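PDB 3NL9: putative NTP pyrophosphohydrolase from Exiguobacterium sibiricum 255-15, which probably hydrolyses nucleoside triphosphates to the monophosphate and pyrophosphate, as an all-helical pyrophosphohydrolase related to the phosphoribosyl-ATP pyrophosphohydrolases. Local coordinates for the interface of chains A and B. Residues are numbered along the deposited sequence; one frame, centred on the assembly and turned at random. Chains: chain A/B, putative NTP pyrophosphohydrolase.

The interface of chains A and B. Residues chain A 50, 53-54, 63, 66-67; chain B 29, 31, 34-35.
The flat groups here are mainly peptide units and carbonyls. Over the B:Gly34–B:Val35 peptide lies the CD2 methyl of A:Leu50, 3.9 Å from the carbonyl carbon C of B:Gly34, while the A:Phe67 ring makes no contact across, its residue coming nearest through the backbone N. The first two turns of B helix 31-52 pack against the end of the same helix in chain A and against A helix 57-79. B:Val35 sends one methyl to each of two residues on the latter helix. Its CG2 presses tightly on A:Ala63 CB at 3.4 Å; its CG1, anti to the backbone N (chi1 168°), meets A:Thr66 CG2 at 3.6 Å, the two side chains crossing at about a right angle. B:Leu31, with CG anti to the backbone N (chi1 176°), directs CD1 between A:Ala63 CB and A:Ser53 CB, while A:Ser54 OG approaches CD1 from a third direction at 3.7 Å and also lies near CD2. A:Ser54 OG donates to A:Leu50 O (2.8 Å) from above the carbonyl plane, tying the loop back to the helix end. An alanine at A:Ser54 would remove this bond and the oxygen's contact with both B:Leu31 methyls, and would probably leave the loop less firmly held. Alongside, a water bridges A:Ser53 O and B:Ile29 O, the latter at 2.7 Å from the water oxygen. Predominantly apolar, and repeated by the two-fold, this patch helps hold together the two copies of the deposited assembly, a dimer that is probably the functional form.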
loop_
_atom_site.group_PDB
_atom_site.type_symbol
_atom_site.label_atom_id
_atom_site.label_comp_id
_atom_site.label_asym_id
_atom_site.label_seq_id
_atom_site.Cartn_x
_atom_site.Cartn_y
_atom_site.Cartn_z
ATOM N N LEU A 50 -4.167 7.616 -9.702
ATOM C CA LEU A 50 -5.049 7.632 -10.895
ATOM C C LEU A 50 -5.073 9.000 -11.594
ATOM O O LEU A 50 -5.179 9.085 -12.812
ATOM C CB LEU A 50 -6.473 7.135 -10.538
ATOM C CG LEU A 50 -6.575 5.646 -10.201
ATOM C CD1 LEU A 50 -8.025 5.135 -9.949
ATOM C CD2 LEU A 50 -5.888 4.853 -11.325
ATOM N N SER A 53 -2.044 9.288 -13.446
ATOM C CA SER A 53 -2.076 8.367 -14.612
ATOM C C SER A 53 -2.967 8.893 -15.765
ATOM O O SER A 53 -2.994 8.306 -16.856
ATOM C CB SER A 53 -2.561 6.954 -14.182
ATOM O OG SER A 53 -1.805 6.432 -13.085
ATOM N N SER A 54 -3.709 9.972 -15.516
ATOM C CA SER A 54 -4.702 10.500 -16.443
ATOM C C SER A 54 -4.236 11.720 -17.233
ATOM O O SER A 54 -3.443 12.513 -16.754
ATOM C CB SER A 54 -5.968 10.896 -15.662
ATOM O OG SER A 54 -6.615 9.750 -15.134
ATOM N N ALA A 63 -11.949 6.436 -14.742
ATOM C CA ALA A 63 -11.080 5.541 -13.977
ATOM C C ALA A 63 -11.582 5.470 -12.524
ATOM O O ALA A 63 -11.639 4.384 -11.928
ATOM C CB ALA A 63 -9.615 6.036 -14.021
ATOM N N THR A 66 -14.790 3.393 -12.391
ATOM C CA THR A 66 -14.458 1.970 -12.523
ATOM C C THR A 66 -13.920 1.417 -11.213
ATOM O O THR A 66 -14.284 0.291 -10.814
ATOM C CB THR A 66 -13.466 1.760 -13.659
ATOM O OG1 THR A 66 -14.067 2.206 -14.870
ATOM C CG2 THR A 66 -13.052 0.279 -13.798
ATOM N N PHE A 67 -13.070 2.217 -10.553
ATOM C CA PHE A 67 -12.548 1.907 -9.220
ATOM C C PHE A 67 -13.677 1.739 -8.232
ATOM O O PHE A 67 -13.717 0.734 -7.500
ATOM C CB PHE A 67 -11.575 2.982 -8.681
ATOM C CG PHE A 67 -11.222 2.778 -7.222
ATOM C CD1 PHE A 67 -10.271 1.835 -6.859
ATOM C CD2 PHE A 67 -11.902 3.457 -6.226
ATOM C CE1 PHE A 67 -9.969 1.606 -5.529
ATOM C CE2 PHE A 67 -11.621 3.214 -4.877
ATOM C CZ PHE A 67 -10.672 2.275 -4.532
ATOM N N ILE B 29 2.733 3.543 -16.048
ATOM C CA ILE B 29 1.720 2.476 -16.116
ATOM C C ILE B 29 0.490 3.022 -16.889
ATOM O O ILE B 29 -0.065 4.069 -16.520
ATOM C CB ILE B 29 1.315 1.996 -14.695
ATOM C CG1 ILE B 29 2.505 1.398 -13.952
ATOM C CG2 ILE B 29 0.197 0.936 -14.771
ATOM C CD1 ILE B 29 2.249 1.206 -12.467
ATOM N N LEU B 31 -3.277 3.844 -18.010
ATOM C CA LEU B 31 -4.400 4.142 -17.096
ATOM C C LEU B 31 -5.288 2.916 -16.839
ATOM O O LEU B 31 -5.645 2.656 -15.711
ATOM C CB LEU B 31 -5.232 5.341 -17.591
ATOM C CG LEU B 31 -6.501 5.732 -16.811
ATOM C CD1 LEU B 31 -6.110 6.065 -15.364
ATOM C CD2 LEU B 31 -7.265 6.867 -17.444
ATOM N N GLY B 34 -3.476 0.754 -14.502
ATOM C CA GLY B 34 -3.454 1.391 -13.173
ATOM C C GLY B 34 -4.763 1.250 -12.402
ATOM O O GLY B 34 -4.759 1.091 -11.167
ATOM N N VAL B 35 -5.887 1.330 -13.103
ATOM C CA VAL B 35 -7.199 1.187 -12.441
ATOM C C VAL B 35 -7.310 -0.196 -11.764
ATOM O O VAL B 35 -7.793 -0.320 -10.644
ATOM C CB VAL B 35 -8.361 1.382 -13.416
ATOM C CG1 VAL B 35 -9.652 0.941 -12.783
ATOM C CG2 VAL B 35 -8.487 2.852 -13.817
HETATM O O HOH W 1 -0.613 6.473 -17.628
#